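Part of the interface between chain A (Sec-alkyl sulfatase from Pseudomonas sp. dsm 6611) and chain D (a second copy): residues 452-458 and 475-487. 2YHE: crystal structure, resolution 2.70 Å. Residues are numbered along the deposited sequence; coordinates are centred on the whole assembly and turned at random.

Chain A, residues 452-458: KRYVEAM
Chain D 475-487: GDYRWAVQLGNHL

Two helices from two copies of the sulfatase meet here, A:452-457 and D:477-487. Their axes approach to 12.3 Å with an angle of 57° between N-to-C directions (signed crossing -57°), and the contact is made largely by A:Arg453, A:Tyr454 and D:Trp479, which have the largest covered areas. CA-CA distances set the register: A:Arg453 to D:Trp479 8.4 Å, A:Ala457 to D:Leu483 9.1 Å. Within the two helices phi runs from -56 to -74 and psi from -29 to -52, and the two stretches bury 372 Å² between them, both sides summed.

A:Lys452 (m, t, t, t) stays out of reach. A:Arg453 points toward chain D with chi1 m, chi2 t, chi3 t and chi4 -96°. Its CB lies 3.6 Å from the centroid of the D:Trp479 six-membered ring, 14° off the normal, a CH-pi contact over the face. Its NH1 reaches D:Asp476 OD2 at 2.6 Å, near the guanidinium plane, forming a salt bridge with an N-H...O angle of 139°. D:Asp476 (phi/psi -92/63, chi1 t, chi2 2°) is also the N-cap: its OD1 accepts a weak bond from D:Trp479 N at 3.5 Å, so the carboxylate both caps the helix and holds the arginine. Before it, D:Gly475 at 85/17 closes a Schellman motif.

The CA-to-CB bond of A:Tyr454 runs sideways, but chi1 -88° and chi2 -69° bring the ring nearer. D:Trp479 (chi1 t, chi2 -116°) presents its edge to that ring's face: centroids 5.1 Å apart, planes at 79°, A:Tyr454 CD2 to D:Trp479 CH2 3.9 Å. A:Tyr454 OH hydrogen-bonds D:His486 NE2 at 2.8 Å, with each atom near the other ring's plane; D:His486 has chi1 m and chi2 -52°.

A:Val455 is out of reach; A:Glu456 points toward chain D without contact. A:Ala457 CB packs at the indole edge, 4.3 Å from D:Trp479 CZ2. D:Trp479 thus meets three chain A residues.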

# COMPACT_ATOMS: atom_id res chain seq x y z
N LYS A 452 17.23 17.69 -15.85
CA LYS A 452 18.09 18.84 -16.12
C LYS A 452 19.40 18.78 -15.35
O LYS A 452 20.47 18.99 -15.93
CB LYS A 452 17.35 20.15 -15.83
CG LYS A 452 16.31 20.55 -16.86
CD LYS A 452 15.73 21.91 -16.50
CE LYS A 452 14.50 22.26 -17.29
NZ LYS A 452 13.68 23.27 -16.56
N ARG A 453 19.32 18.47 -14.05
CA ARG A 453 20.47 18.35 -13.15
C ARG A 453 21.40 17.20 -13.53
O ARG A 453 22.61 17.39 -13.53
CB ARG A 453 20.00 18.19 -11.69
CG ARG A 453 19.57 19.49 -11.05
CD ARG A 453 18.75 19.27 -9.81
NE ARG A 453 18.02 20.49 -9.44
CZ ARG A 453 18.43 21.39 -8.55
NH1 ARG A 453 19.59 21.21 -7.90
NH2 ARG A 453 17.70 22.46 -8.29
N TYR A 454 20.84 16.01 -13.82
CA TYR A 454 21.61 14.83 -14.21
C TYR A 454 22.30 15.03 -15.53
O TYR A 454 23.48 14.68 -15.62
CB TYR A 454 20.74 13.55 -14.26
CG TYR A 454 20.66 12.84 -12.92
CD1 TYR A 454 21.77 12.21 -12.38
CD2 TYR A 454 19.48 12.80 -12.20
CE1 TYR A 454 21.71 11.57 -11.14
CE2 TYR A 454 19.39 12.15 -10.98
CZ TYR A 454 20.52 11.54 -10.44
OH TYR A 454 20.43 10.89 -9.22
N VAL A 455 21.58 15.59 -16.54
CA VAL A 455 22.13 15.91 -17.86
C VAL A 455 23.35 16.86 -17.70
O VAL A 455 24.42 16.58 -18.23
CB VAL A 455 21.03 16.45 -18.81
CG1 VAL A 455 21.63 17.09 -20.06
CG2 VAL A 455 20.07 15.34 -19.20
N GLU A 456 23.19 17.92 -16.91
CA GLU A 456 24.26 18.87 -16.65
C GLU A 456 25.45 18.14 -16.01
O GLU A 456 26.58 18.24 -16.52
CB GLU A 456 23.76 20.01 -15.75
CG GLU A 456 24.73 21.17 -15.62
CD GLU A 456 24.37 22.16 -14.53
OE1 GLU A 456 23.41 22.93 -14.73
OE2 GLU A 456 25.06 22.18 -13.48
N ALA A 457 25.19 17.36 -14.94
CA ALA A 457 26.19 16.58 -14.21
C ALA A 457 26.97 15.60 -15.11
O ALA A 457 28.14 15.33 -14.85
CB ALA A 457 25.51 15.82 -13.08
N MET A 458 26.32 15.10 -16.16
CA MET A 458 26.88 14.14 -17.12
C MET A 458 27.61 14.77 -18.31
O MET A 458 28.16 14.05 -19.15
CB MET A 458 25.80 13.16 -17.58
CG MET A 458 25.38 12.20 -16.50
SD MET A 458 24.06 11.12 -17.05
CE MET A 458 23.73 10.40 -15.57
N GLY D 475 24.53 26.08 -1.45
CA GLY D 475 23.48 25.80 -0.47
C GLY D 475 22.42 24.84 -1.00
O GLY D 475 21.33 24.74 -0.43
N ASP D 476 22.74 24.12 -2.09
CA ASP D 476 21.90 23.14 -2.75
C ASP D 476 22.21 21.76 -2.13
O ASP D 476 22.68 20.83 -2.81
CB ASP D 476 22.16 23.18 -4.26
CG ASP D 476 21.17 22.41 -5.13
OD1 ASP D 476 20.20 21.83 -4.58
OD2 ASP D 476 21.38 22.37 -6.36
N TYR D 477 21.94 21.65 -0.82
CA TYR D 477 22.17 20.48 0.00
C TYR D 477 21.42 19.25 -0.49
O TYR D 477 21.96 18.13 -0.48
CB TYR D 477 21.86 20.82 1.47
CG TYR D 477 22.73 21.94 2.00
CD1 TYR D 477 24.11 21.83 2.03
CD2 TYR D 477 22.16 23.13 2.45
CE1 TYR D 477 24.91 22.86 2.50
CE2 TYR D 477 22.95 24.17 2.94
CZ TYR D 477 24.33 24.03 2.96
OH TYR D 477 25.16 25.05 3.40
N ARG D 478 20.18 19.49 -0.99
CA ARG D 478 19.29 18.49 -1.56
C ARG D 478 19.96 17.76 -2.74
O ARG D 478 19.90 16.53 -2.79
CB ARG D 478 17.97 19.15 -2.00
CG ARG D 478 16.84 18.15 -2.29
CD ARG D 478 15.60 18.88 -2.76
NE ARG D 478 14.64 18.00 -3.42
CZ ARG D 478 13.46 18.39 -3.88
NH1 ARG D 478 13.08 19.66 -3.78
NH2 ARG D 478 12.64 17.51 -4.45
N TRP D 479 20.61 18.53 -3.65
CA TRP D 479 21.28 17.96 -4.81
C TRP D 479 22.58 17.27 -4.41
O TRP D 479 22.89 16.18 -4.91
CB TRP D 479 21.49 18.98 -5.92
CG TRP D 479 22.17 18.43 -7.13
CD1 TRP D 479 23.39 18.79 -7.62
CD2 TRP D 479 21.70 17.35 -7.98
NE1 TRP D 479 23.69 18.05 -8.75
CE2 TRP D 479 22.68 17.15 -8.99
CE3 TRP D 479 20.55 16.54 -7.99
CZ2 TRP D 479 22.53 16.19 -10.00
CZ3 TRP D 479 20.40 15.60 -9.00
CH2 TRP D 479 21.40 15.42 -9.97
N ALA D 480 23.32 17.90 -3.46
CA ALA D 480 24.58 17.34 -2.95
C ALA D 480 24.36 15.92 -2.35
O ALA D 480 25.18 15.03 -2.61
CB ALA D 480 25.18 18.27 -1.93
N VAL D 481 23.25 15.70 -1.58
CA VAL D 481 22.95 14.38 -0.99
C VAL D 481 22.61 13.34 -2.06
O VAL D 481 22.86 12.15 -1.86
CB VAL D 481 21.94 14.36 0.20
CG1 VAL D 481 22.36 15.30 1.32
CG2 VAL D 481 20.51 14.63 -0.24
N GLN D 482 22.04 13.79 -3.20
CA GLN D 482 21.69 12.89 -4.30
C GLN D 482 22.95 12.41 -5.01
O GLN D 482 23.11 11.22 -5.28
CB GLN D 482 20.67 13.56 -5.25
CG GLN D 482 19.39 12.73 -5.37
CD GLN D 482 18.13 13.56 -5.24
OE1 GLN D 482 17.87 14.18 -4.20
NE2 GLN D 482 17.30 13.55 -6.28
N LEU D 483 23.89 13.36 -5.20
CA LEU D 483 25.20 13.22 -5.82
C LEU D 483 26.07 12.33 -4.96
O LEU D 483 26.62 11.34 -5.45
CB LEU D 483 25.82 14.63 -5.90
CG LEU D 483 26.24 15.23 -7.25
CD1 LEU D 483 25.31 14.84 -8.37
CD2 LEU D 483 26.37 16.74 -7.14
N GLY D 484 26.17 12.66 -3.69
CA GLY D 484 27.00 11.93 -2.74
C GLY D 484 26.57 10.51 -2.45
O GLY D 484 27.43 9.67 -2.13
N ASN D 485 25.25 10.25 -2.54
CA ASN D 485 24.70 8.93 -2.28
C ASN D 485 25.23 7.93 -3.33
O ASN D 485 25.63 6.80 -2.98
CB ASN D 485 23.17 8.97 -2.31
CG ASN D 485 22.54 7.66 -1.91
OD1 ASN D 485 22.87 7.09 -0.84
ND2 ASN D 485 21.72 7.12 -2.80
N HIS D 486 25.25 8.36 -4.62
CA HIS D 486 25.77 7.56 -5.72
C HIS D 486 27.22 7.19 -5.45
O HIS D 486 27.56 6.01 -5.48
CB HIS D 486 25.63 8.32 -7.04
CG HIS D 486 24.23 8.42 -7.54
ND1 HIS D 486 23.43 7.30 -7.67
CD2 HIS D 486 23.55 9.50 -7.98
CE1 HIS D 486 22.27 7.74 -8.14
NE2 HIS D 486 22.29 9.06 -8.34
N LEU D 487 28.04 8.19 -5.08
CA LEU D 487 29.45 7.99 -4.76
C LEU D 487 29.67 7.08 -3.56
O LEU D 487 30.43 6.12 -3.67
CB LEU D 487 30.21 9.33 -4.63
CG LEU D 487 31.74 9.26 -4.67
CD1 LEU D 487 32.28 8.27 -5.76
CD2 LEU D 487 32.31 10.62 -4.80